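Local coordinates for designed Anbu Protein (Synthetic construct, PDB 5LOY) that forms a helical assembly and, as a consensus-designed relative of proteasome beta subunits, probably acts as an N-terminal nucleophile hydrolase, at residues 11-16 / 168-173; 74-77 / 81-84; 143-148 / 154-159; 192-197 / 201-206. All blocks are in the same frame, centred on the assembly; numbering follows the deposited sequence.

Contact 1 of 4, residues 11-16 / 168-173; sequences GLVFAS and DAAKCA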
loop_
_atom_site.group_PDB
_atom_site.type_symbol
_atom_site.label_atom_id
_atom_site.label_comp_id
_atom_site.label_asym_id
_atom_site.label_seq_id
_atom_site.Cartn_x
_atom_site.Cartn_y
_atom_site.Cartn_z
ATOM N N GLY A 11 3.363 23.834 11.726
ATOM C CA GLY A 11 3.804 24.128 10.353
ATOM C C GLY A 11 3.473 23.076 9.286
ATOM O O GLY A 11 2.438 22.454 9.338
ATOM N N LEU A 12 4.341 22.928 8.283
ATOM C CA LEU A 12 4.126 22.011 7.155
ATOM C C LEU A 12 5.394 21.226 6.842
ATOM O O LEU A 12 6.512 21.733 6.996
ATOM C CB LEU A 12 3.758 22.779 5.895
ATOM C CG LEU A 12 2.533 23.688 5.893
ATOM C CD1 LEU A 12 2.607 24.707 4.764
ATOM C CD2 LEU A 12 1.257 22.868 5.761
ATOM N N VAL A 13 5.208 20.013 6.343
ATOM C CA VAL A 13 6.307 19.181 5.872
ATOM C C VAL A 13 5.976 18.610 4.481
ATOM O O VAL A 13 4.882 18.085 4.270
ATOM C CB VAL A 13 6.522 18.003 6.822
ATOM C CG1 VAL A 13 7.603 17.080 6.286
ATOM C CG2 VAL A 13 6.880 18.495 8.207
ATOM N N PHE A 14 6.906 18.716 3.553
ATOM C CA PHE A 14 6.722 18.203 2.197
ATOM C C PHE A 14 7.866 17.302 1.818
ATOM O O PHE A 14 9.029 17.623 2.093
ATOM C CB PHE A 14 6.706 19.336 1.172
ATOM C CG PHE A 14 5.661 20.380 1.429
ATOM C CD1 PHE A 14 4.405 20.243 0.907
ATOM C CD2 PHE A 14 5.967 21.538 2.142
ATOM C CE1 PHE A 14 3.445 21.219 1.116
ATOM C CE2 PHE A 14 5.021 22.522 2.340
ATOM C CZ PHE A 14 3.755 22.357 1.827
ATOM N N ALA A 15 7.558 16.198 1.138
ATOM C CA ALA A 15 8.606 15.320 0.637
ATOM C C ALA A 15 8.230 14.712 -0.690
ATOM O O ALA A 15 7.061 14.404 -0.929
ATOM C CB ALA A 15 8.875 14.226 1.647
ATOM N N SER A 16 9.212 14.508 -1.547
ATOM C CA SER A 16 8.954 13.900 -2.849
ATOM C C SER A 16 10.166 13.162 -3.345
ATOM O O SER A 16 11.274 13.566 -3.043
ATOM C CB SER A 16 8.577 14.977 -3.879
ATOM O OG SER A 16 9.627 15.917 -4.015
ATOM N N ASP A 168 9.167 15.021 14.208
ATOM C CA ASP A 168 8.555 13.699 14.062
ATOM C C ASP A 168 7.846 13.518 12.731
ATOM O O ASP A 168 7.854 12.423 12.173
ATOM C CB ASP A 168 7.574 13.397 15.211
ATOM C CG ASP A 168 8.275 13.091 16.521
ATOM O OD1 ASP A 168 9.499 12.821 16.505
ATOM O OD2 ASP A 168 7.602 13.125 17.576
ATOM N N ALA A 169 7.199 14.565 12.233
ATOM C CA ALA A 169 6.494 14.469 10.945
ATOM C C ALA A 169 7.475 14.237 9.817
ATOM O O ALA A 169 7.183 13.448 8.908
ATOM C CB ALA A 169 5.680 15.714 10.675
ATOM N N ALA A 170 8.640 14.878 9.885
ATOM C CA ALA A 170 9.690 14.605 8.905
ATOM C C ALA A 170 10.222 13.171 8.999
ATOM O O ALA A 170 10.382 12.492 7.957
ATOM C CB ALA A 170 10.811 15.597 9.022
ATOM N N LYS A 171 10.481 12.686 10.217
ATOM C CA LYS A 171 10.849 11.259 10.391
ATOM C C LYS A 171 9.817 10.338 9.775
ATOM O O LYS A 171 10.140 9.382 9.079
ATOM C CB LYS A 171 10.915 10.884 11.846
ATOM C CG LYS A 171 12.266 10.894 12.486
ATOM C CD LYS A 171 12.169 10.074 13.761
ATOM C CE LYS A 171 12.038 10.922 15.003
ATOM N NZ LYS A 171 11.801 10.051 16.198
ATOM N N CYS A 172 8.556 10.614 10.074
ATOM C CA CYS A 172 7.475 9.782 9.612
ATOM C C CYS A 172 7.395 9.782 8.095
ATOM O O CYS A 172 7.264 8.741 7.474
ATOM C CB CYS A 172 6.188 10.281 10.210
ATOM S SG CYS A 172 4.807 9.182 9.932
ATOM N N ALA A 173 7.539 10.942 7.472
ATOM C CA ALA A 173 7.631 10.980 6.001
ATOM C C ALA A 173 8.779 10.117 5.467
ATOM O O ALA A 173 8.597 9.359 4.529
ATOM C CB ALA A 173 7.800 12.408 5.506
#
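The sandwich of helices and sheets that marks the proteasome-type Ntn fold is sampled here where Val13 and Ala15 of one strand meet Ala169, Ala170 and Ala173 of an outer helix. The segments run nearly parallel, 19° apart, with their axes 8.7 Å from each other. Val13 carries the contact, dividing its two methyls between the consecutive residues Ala169 and Ala170. Its CG1 is anti to the backbone N (chi1 176°) and reaches the main chain of the helix, 4.2 Å from Ala170 CA. The other branch, CG2, meets the CB of Ala169 at 3.9 Å. Further along, two single methyls face one another, Ala15 CB and Ala173 CB, at 4.4 Å. All five residues are buried, and only hydrocarbon groups meet across the interface.

The alternation of the strand divides its side chains between two layers: Leu12 and Phe14 turn from the helix, and Phe14 packs on Val45 and Leu47 of strand 42-50. On another side of the helix, the ammonium of Lys171 is bound by the carbonyls of Phe231 and Leu234 of the second subunit.

The interface thus rests on apolar packing and shape. With alanine at each helical contact position, backbone and sheet can come close, and no hydrogen bond between the two segments sets their relative position; within this contact the fit rests on Val13 against Ala169 and Ala170 and on the Ala15-Ala173 methyl pair.

Contact 2 of 4, residues 74-77 / 81-84; sequences LTAP and EAAR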
loop_
_atom_site.group_PDB
_atom_site.type_symbol
_atom_site.label_atom_id
_atom_site.label_comp_id
_atom_site.label_asym_id
_atom_site.label_seq_id
_atom_site.Cartn_x
_atom_site.Cartn_y
_atom_site.Cartn_z
ATOM N N LEU A 74 2.588 33.640 -7.147
ATOM C CA LEU A 74 3.174 34.634 -6.236
ATOM C C LEU A 74 2.229 35.786 -5.839
ATOM O O LEU A 74 2.452 36.429 -4.812
ATOM C CB LEU A 74 4.457 35.222 -6.829
ATOM C CG LEU A 74 5.670 34.292 -6.924
ATOM C CD1 LEU A 74 6.814 34.996 -7.639
ATOM C CD2 LEU A 74 6.117 33.826 -5.550
ATOM N N THR A 75 1.194 36.048 -6.629
ATOM C CA THR A 75 0.286 37.168 -6.350
ATOM C C THR A 75 -1.144 36.753 -5.991
ATOM O O THR A 75 -2.029 37.596 -5.904
ATOM C CB THR A 75 0.196 38.109 -7.570
ATOM O OG1 THR A 75 -0.465 37.430 -8.650
ATOM C CG2 THR A 75 1.591 38.561 -8.015
ATOM N N ALA A 76 -1.387 35.466 -5.821
ATOM C CA ALA A 76 -2.709 35.010 -5.458
ATOM C C ALA A 76 -3.044 35.472 -4.049
ATOM O O ALA A 76 -2.216 35.402 -3.158
ATOM C CB ALA A 76 -2.761 33.506 -5.544
ATOM N N PRO A 77 -4.263 35.951 -3.836
ATOM C CA PRO A 77 -4.612 36.532 -2.538
ATOM C C PRO A 77 -4.843 35.511 -1.419
ATOM O O PRO A 77 -4.886 35.884 -0.258
ATOM C CB PRO A 77 -5.905 37.299 -2.834
ATOM C CG PRO A 77 -6.521 36.564 -3.986
ATOM C CD PRO A 77 -5.386 35.984 -4.791
ATOM N N GLU A 81 -7.304 30.405 -3.662
ATOM C CA GLU A 81 -7.181 30.900 -5.023
ATOM C C GLU A 81 -5.950 30.330 -5.743
ATOM O O GLU A 81 -5.991 30.080 -6.941
ATOM C CB GLU A 81 -7.164 32.428 -5.048
ATOM C CG GLU A 81 -8.500 33.086 -4.649
ATOM C CD GLU A 81 -9.698 32.657 -5.526
ATOM O OE1 GLU A 81 -9.542 32.579 -6.782
ATOM O OE2 GLU A 81 -10.804 32.391 -4.965
ATOM N N ALA A 82 -4.856 30.125 -5.029
ATOM C CA ALA A 82 -3.674 29.491 -5.615
ATOM C C ALA A 82 -3.981 28.091 -6.173
ATOM O O ALA A 82 -3.607 27.758 -7.302
ATOM C CB ALA A 82 -2.564 29.389 -4.576
ATOM N N ALA A 83 -4.679 27.295 -5.372
ATOM C CA ALA A 83 -5.080 25.940 -5.761
ATOM C C ALA A 83 -5.975 25.978 -6.982
ATOM O O ALA A 83 -5.847 25.168 -7.875
ATOM C CB ALA A 83 -5.791 25.241 -4.608
ATOM N N ARG A 84 -6.884 26.926 -7.004
ATOM C CA ARG A 84 -7.727 27.135 -8.149
ATOM C C ARG A 84 -6.924 27.464 -9.418
ATOM O O ARG A 84 -7.289 27.033 -10.512
ATOM C CB ARG A 84 -8.713 28.254 -7.852
ATOM C CG ARG A 84 -9.917 28.250 -8.750
ATOM C CD ARG A 84 -11.089 28.898 -8.043
ATOM N NE ARG A 84 -11.975 29.564 -8.992
ATOM C CZ ARG A 84 -12.743 30.619 -8.700
ATOM N NH1 ARG A 84 -12.731 31.129 -7.460
ATOM N NH2 ARG A 84 -13.525 31.171 -9.638
#
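Glu81, whose aliphatic stem rests on Pro77, sends its carboxylate on to Arg84, three residues later in the same helix, in a salt bridge of OE2 to NH1 at 3.4 Å. The chain reaches this partner by a bend at chi2 (-58°), which turns the acid away from the loop while CB and CG stay against the proline. The two side chains meet slantwise, Pro77 CD lying 4.0 Å from Glu81 CB and Pro77 CG 4.1 Å from Glu81 CG.

Deeper in, Ala76 points its methyl at the first part of segment 81-84. Its CB sits 4.0 Å from the backbone N of Ala82 and 4.2 Å from the CB of Ala82, a close approach that the small side chains permit. The carbonyl O of Ala76 is held by the guanidinium of Arg42, which thus anchors the loop, while Ser78 OG accepts the N-H of Glu81 in the first turn of helix 79-94. Ala82 in turn packs on Leu114 of strand 110-118.

Between the segments themselves no hydrogen bond forms. The contact divides its chemistry by depth: methyls fill the buried part, while the charged end of Glu81 is paired within its own helix, and only the hydrocarbon stem meets the loop.

Contact 3 of 4, residues 143-148 / 154-159; sequences FFQIGE and PILDRV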
loop_
_atom_site.group_PDB
_atom_site.type_symbol
_atom_site.label_atom_id
_atom_site.label_comp_id
_atom_site.label_asym_id
_atom_site.label_seq_id
_atom_site.Cartn_x
_atom_site.Cartn_y
_atom_site.Cartn_z
ATOM N N PHE A 143 -2.949 14.983 6.240
ATOM C CA PHE A 143 -1.959 14.793 5.193
ATOM C C PHE A 143 -2.573 14.332 3.871
ATOM O O PHE A 143 -3.670 13.783 3.849
ATOM C CB PHE A 143 -0.869 13.817 5.666
ATOM C CG PHE A 143 -1.335 12.387 5.806
ATOM C CD1 PHE A 143 -1.289 11.518 4.725
ATOM C CD2 PHE A 143 -1.803 11.907 7.033
ATOM C CE1 PHE A 143 -1.732 10.191 4.839
ATOM C CE2 PHE A 143 -2.240 10.602 7.162
ATOM C CZ PHE A 143 -2.211 9.738 6.061
ATOM N N PHE A 144 -1.821 14.540 2.784
ATOM C CA PHE A 144 -2.171 14.053 1.455
ATOM C C PHE A 144 -0.985 13.356 0.815
ATOM O O PHE A 144 0.168 13.634 1.136
ATOM C CB PHE A 144 -2.573 15.198 0.538
ATOM C CG PHE A 144 -3.876 15.872 0.905
ATOM C CD1 PHE A 144 -5.034 15.140 1.143
ATOM C CD2 PHE A 144 -3.955 17.256 0.911
ATOM C CE1 PHE A 144 -6.223 15.777 1.447
ATOM C CE2 PHE A 144 -5.136 17.893 1.195
ATOM C CZ PHE A 144 -6.274 17.149 1.481
ATOM N N GLN A 145 -1.283 12.466 -0.124
ATOM C CA GLN A 145 -0.255 11.713 -0.849
ATOM C C GLN A 145 -0.658 11.619 -2.295
ATOM O O GLN A 145 -1.847 11.465 -2.590
ATOM C CB GLN A 145 -0.190 10.262 -0.357
ATOM C CG GLN A 145 -0.081 10.017 1.144
ATOM C CD GLN A 145 -0.253 8.538 1.447
ATOM O OE1 GLN A 145 -1.369 8.032 1.491
ATOM N NE2 GLN A 145 0.868 7.835 1.636
ATOM N N ILE A 146 0.319 11.639 -3.188
ATOM C CA ILE A 146 0.063 11.390 -4.612
ATOM C C ILE A 146 1.151 10.462 -5.149
ATOM O O ILE A 146 2.230 10.361 -4.541
ATOM C CB ILE A 146 0.021 12.689 -5.437
ATOM C CG1 ILE A 146 1.320 13.473 -5.318
ATOM C CG2 ILE A 146 -1.138 13.578 -4.992
ATOM C CD1 ILE A 146 1.293 14.803 -6.043
ATOM N N GLY A 147 0.873 9.795 -6.276
ATOM C CA GLY A 147 1.803 8.810 -6.862
ATOM C C GLY A 147 1.444 7.409 -6.441
ATOM O O GLY A 147 0.276 7.084 -6.381
ATOM N N GLU A 148 2.446 6.591 -6.111
ATOM C CA GLU A 148 2.221 5.294 -5.431
ATOM C C GLU A 148 2.187 5.515 -3.932
ATOM O O GLU A 148 3.227 5.679 -3.305
ATOM C CB GLU A 148 3.352 4.315 -5.723
ATOM C CG GLU A 148 3.241 3.613 -7.068
ATOM C CD GLU A 148 1.981 2.762 -7.236
ATOM O OE1 GLU A 148 1.486 2.156 -6.252
ATOM O OE2 GLU A 148 1.476 2.693 -8.380
ATOM N N PRO A 154 0.093 3.538 5.872
ATOM C CA PRO A 154 -0.145 3.041 7.231
ATOM C C PRO A 154 0.653 3.731 8.325
ATOM O O PRO A 154 0.109 4.070 9.357
ATOM C CB PRO A 154 0.234 1.578 7.128
ATOM C CG PRO A 154 -0.131 1.229 5.720
ATOM C CD PRO A 154 0.300 2.427 4.925
ATOM N N ILE A 155 1.925 3.998 8.084
ATOM C CA ILE A 155 2.732 4.661 9.097
ATOM C C ILE A 155 2.269 6.098 9.336
ATOM O O ILE A 155 2.283 6.572 10.467
ATOM C CB ILE A 155 4.252 4.569 8.780
ATOM C CG1 ILE A 155 5.073 5.047 9.980
ATOM C CG2 ILE A 155 4.635 5.364 7.549
ATOM C CD1 ILE A 155 4.899 4.163 11.193
ATOM N N LEU A 156 1.884 6.794 8.273
ATOM C CA LEU A 156 1.343 8.155 8.398
ATOM C C LEU A 156 0.034 8.135 9.173
ATOM O O LEU A 156 -0.193 8.994 10.014
ATOM C CB LEU A 156 1.126 8.795 7.017
ATOM C CG LEU A 156 2.429 9.055 6.265
ATOM C CD1 LEU A 156 2.243 9.196 4.762
ATOM C CD2 LEU A 156 3.114 10.286 6.810
ATOM N N ASP A 157 -0.837 7.167 8.910
ATOM C CA ASP A 157 -2.071 7.057 9.711
ATOM C C ASP A 157 -1.776 6.796 11.201
ATOM O O ASP A 157 -2.479 7.279 12.054
ATOM C CB ASP A 157 -3.008 5.953 9.184
ATOM C CG ASP A 157 -3.824 6.377 7.942
ATOM O OD1 ASP A 157 -4.104 7.592 7.768
ATOM O OD2 ASP A 157 -4.188 5.474 7.134
ATOM N N ARG A 158 -0.751 6.010 11.503
ATOM C CA ARG A 158 -0.460 5.657 12.890
ATOM C C ARG A 158 0.074 6.827 13.677
ATOM O O ARG A 158 -0.246 6.960 14.838
ATOM C CB ARG A 158 0.564 4.516 12.987
ATOM C CG ARG A 158 0.014 3.129 12.661
ATOM C CD ARG A 158 1.125 2.071 12.683
ATOM N NE ARG A 158 0.715 0.781 12.138
ATOM C CZ ARG A 158 0.062 -0.159 12.816
ATOM N NH1 ARG A 158 -0.280 0.032 14.097
ATOM N NH2 ARG A 158 -0.244 -1.306 12.203
ATOM N N VAL A 159 0.873 7.672 13.046
ATOM C CA VAL A 159 1.649 8.683 13.765
ATOM C C VAL A 159 1.098 10.121 13.681
ATOM O O VAL A 159 1.055 10.822 14.693
ATOM C CB VAL A 159 3.113 8.657 13.272
ATOM C CG1 VAL A 159 3.924 9.759 13.910
ATOM C CG2 VAL A 159 3.739 7.319 13.595
#
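Leu156 is the first residue of segment 154-159 to touch the strand, and it does so with two parts of its side chain. Its CB lies over one face of the Phe143 ring, 3.8 Å from the centroid, a CH-pi contact shifted toward the rim near CZ. With CG anti to the carbonyl carbon (chi1 -67°), Leu156 also sends CD1 past the ring, 4.1 Å from Phe143 CE1, to the amide of Gln145, where NE2 is 3.7 Å away. That amide approaches from the opposite direction at the end of an extended chain; its polar engagement lies with the hydroxyl of Tyr2, so the leucine methyl merely packs against it.

Asp157 comes next and meets the same ring at its edge. OD1 sits near the ring plane, 3.3 Å from Phe143 CZ, with the carboxylate turned 52° from the ring. The other oxygen, OD2, is bound by Lys153 and by Ser183 of the second subunit. After it, the side chain of Arg158 reaches that subunit, forming a salt bridge with its Asp178.

Phe143 can serve both residues because its CG stands between the backbone N and the carbonyl carbon (chi1 70°), projecting the ring outward from the strand. A serine in its place would probably leave Leu156 CB without its aromatic face and open a gap between strand and helix.

The ring therefore offers each neighbour a suitable surface: its pi face receives an aliphatic carbon, whereas its rim, where the C-H hydrogens are slightly positive, probably attracts the carboxylate oxygen.

Contact 4 of 4, residues 192-197 / 201-206; sequences DLLVYE and LRVGHR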
loop_
_atom_site.group_PDB
_atom_site.type_symbol
_atom_site.label_atom_id
_atom_site.label_comp_id
_atom_site.label_asym_id
_atom_site.label_seq_id
_atom_site.Cartn_x
_atom_site.Cartn_y
_atom_site.Cartn_z
ATOM N N ASP A 192 13.535 14.980 -2.158
ATOM C CA ASP A 192 13.546 16.356 -1.695
ATOM C C ASP A 192 12.692 16.423 -0.426
ATOM O O ASP A 192 11.650 15.760 -0.325
ATOM C CB ASP A 192 13.037 17.303 -2.791
ATOM C CG ASP A 192 14.025 17.431 -3.964
ATOM O OD1 ASP A 192 15.037 18.159 -3.814
ATOM O OD2 ASP A 192 13.823 16.768 -5.025
ATOM N N LEU A 193 13.183 17.174 0.553
ATOM C CA LEU A 193 12.515 17.349 1.821
ATOM C C LEU A 193 12.487 18.831 2.201
ATOM O O LEU A 193 13.531 19.502 2.166
ATOM C CB LEU A 193 13.255 16.578 2.902
ATOM C CG LEU A 193 12.715 16.789 4.328
ATOM C CD1 LEU A 193 11.334 16.146 4.479
ATOM C CD2 LEU A 193 13.678 16.226 5.368
ATOM N N LEU A 194 11.304 19.338 2.571
ATOM C CA LEU A 194 11.162 20.733 2.996
ATOM C C LEU A 194 10.313 20.814 4.245
ATOM O O LEU A 194 9.233 20.241 4.303
ATOM C CB LEU A 194 10.549 21.547 1.870
ATOM C CG LEU A 194 10.569 23.062 2.026
ATOM C CD1 LEU A 194 10.456 23.714 0.648
ATOM C CD2 LEU A 194 9.469 23.576 2.940
ATOM N N VAL A 195 10.824 21.518 5.242
ATOM C CA VAL A 195 10.151 21.679 6.528
ATOM C C VAL A 195 9.940 23.155 6.790
ATOM O O VAL A 195 10.896 23.917 6.816
ATOM C CB VAL A 195 10.990 21.089 7.692
ATOM C CG1 VAL A 195 10.335 21.400 9.042
ATOM C CG2 VAL A 195 11.148 19.595 7.527
ATOM N N TYR A 196 8.676 23.554 6.971
ATOM C CA TYR A 196 8.279 24.977 7.047
ATOM C C TYR A 196 7.706 25.280 8.421
ATOM O O TYR A 196 6.748 24.627 8.833
ATOM C CB TYR A 196 7.229 25.314 5.945
ATOM C CG TYR A 196 6.661 26.711 6.105
ATOM C CD1 TYR A 196 7.392 27.824 5.699
ATOM C CD2 TYR A 196 5.448 26.925 6.720
ATOM C CE1 TYR A 196 6.911 29.094 5.883
ATOM C CE2 TYR A 196 4.955 28.207 6.921
ATOM C CZ TYR A 196 5.693 29.288 6.505
ATOM O OH TYR A 196 5.237 30.578 6.697
ATOM N N GLU A 197 8.270 26.263 9.119
ATOM C CA GLU A 197 7.747 26.687 10.420
ATOM C C GLU A 197 6.635 27.740 10.315
ATOM O O GLU A 197 6.806 28.783 9.684
ATOM C CB GLU A 197 8.853 27.299 11.285
ATOM C CG GLU A 197 9.860 26.325 11.888
ATOM C CD GLU A 197 10.899 27.026 12.781
ATOM O OE1 GLU A 197 10.760 28.233 13.107
ATOM O OE2 GLU A 197 11.887 26.363 13.151
ATOM N N LEU A 201 7.372 32.601 7.210
ATOM C CA LEU A 201 7.248 33.217 5.888
ATOM C C LEU A 201 8.573 33.177 5.126
ATOM O O LEU A 201 8.932 34.090 4.386
ATOM C CB LEU A 201 6.698 34.637 6.011
ATOM C CG LEU A 201 5.331 34.741 6.709
ATOM C CD1 LEU A 201 4.926 36.200 6.865
ATOM C CD2 LEU A 201 4.247 33.985 5.954
ATOM N N ARG A 202 9.272 32.068 5.311
ATOM C CA ARG A 202 10.629 31.868 4.841
ATOM C C ARG A 202 10.839 30.346 4.695
ATOM O O ARG A 202 10.313 29.579 5.479
ATOM C CB ARG A 202 11.566 32.449 5.903
ATOM C CG ARG A 202 12.832 33.097 5.403
ATOM C CD ARG A 202 13.489 33.891 6.535
ATOM N NE ARG A 202 12.846 35.199 6.759
ATOM C CZ ARG A 202 13.084 36.309 6.045
ATOM N NH1 ARG A 202 13.959 36.304 5.037
ATOM N NH2 ARG A 202 12.437 37.440 6.327
ATOM N N VAL A 203 11.585 29.900 3.694
ATOM C CA VAL A 203 11.943 28.483 3.613
ATOM C C VAL A 203 13.051 28.205 4.630
ATOM O O VAL A 203 14.194 28.625 4.438
ATOM C CB VAL A 203 12.442 28.082 2.222
ATOM C CG1 VAL A 203 12.869 26.624 2.220
ATOM C CG2 VAL A 203 11.354 28.287 1.194
ATOM N N GLY A 204 12.708 27.517 5.720
ATOM C CA GLY A 204 13.660 27.329 6.831
ATOM C C GLY A 204 14.634 26.206 6.541
ATOM O O GLY A 204 15.832 26.423 6.475
ATOM N N HIS A 205 14.101 25.010 6.334
ATOM C CA HIS A 205 14.922 23.851 6.033
ATOM C C HIS A 205 14.469 23.177 4.745
ATOM O O HIS A 205 13.288 22.861 4.556
ATOM C CB HIS A 205 14.948 22.819 7.170
ATOM C CG HIS A 205 15.400 23.369 8.495
ATOM N ND1 HIS A 205 14.641 23.334 9.656
ATOM C CD2 HIS A 205 16.579 23.940 8.838
ATOM C CE1 HIS A 205 15.335 23.880 10.644
ATOM N NE2 HIS A 205 16.513 24.250 10.173
ATOM N N ARG A 206 15.421 22.973 3.847
ATOM C CA ARG A 206 15.156 22.314 2.585
ATOM C C ARG A 206 16.430 21.634 2.125
ATOM O O ARG A 206 17.481 22.269 2.047
ATOM C CB ARG A 206 14.659 23.332 1.570
ATOM C CG ARG A 206 15.146 23.190 0.140
ATOM C CD ARG A 206 14.128 22.630 -0.808
ATOM N NE ARG A 206 13.961 23.533 -1.951
ATOM C CZ ARG A 206 13.593 23.162 -3.179
ATOM N NH1 ARG A 206 13.457 24.093 -4.124
ATOM N NH2 ARG A 206 13.348 21.876 -3.472
HETATM O O HOH W 1 10.352 27.768 7.898
#
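Backbone bonds join Val195 and His205 as an antiparallel hydrogen-bonded pair. Val195 N reaches His205 O at 2.9 Å, nearly straight (170°), while the return bond, from His205 N to Val195 O, is weak at 3.4 Å. CA-H...O contacts continue the pairing toward Leu194 and Arg206, one from Arg206 CA to Leu193 O (3.3 Å). Nearer the turn, a water takes the N-H of Glu197 and donates to Arg202 O.

Side-chain polar contacts centre on Tyr196. Its OH accepts the N-H of Leu201 at 3.0 Å, bent to 145°, and is also bonded to Gln117; Arg202 O lies at the ring edge, 3.4 Å from Tyr196 CD1. A phenylalanine here would probably leave the Leu201 N-H without this acceptor and the loop freer to shift. Asp192 OD1 makes its salt bridge with Arg31; Arg206 NH2, 4.1 Å from OD1, lies just beyond that range.

Apolar packing falls to Leu194, whose CD1 touches Val203 CG1 at 4.1 Å and Arg206 CD at the same distance. On the opposite face, His205 stacks with Trp239 of the second subunit.

Together these contacts make a beta hairpin with a loosely paired, water-bridged turn end, at the margin of a sheet in the Ntn sandwich.

From the N terminus, strand 11-16 opens contact 1, which closes 152 residues later at helix segment 168-173 and so encloses much of the fold. Two local closures nest within that span without crossing. Contact 2 bends a loop against the start of helix 79-94, beside the five-stranded sheet; contact 3 then folds helix 153-159 back over strand 143-147 of the other sheet. Contact 4 follows in series, after contact 1 has closed, as the hairpin 192-197 / 201-206. Contacts 1 and 4 share neighbouring strands, whereas Cys172 of contact 1 packs on the helix of contact 3. Contact 2 stands apart, about 23 Å from contact 1 between centres, and touches no second subunit.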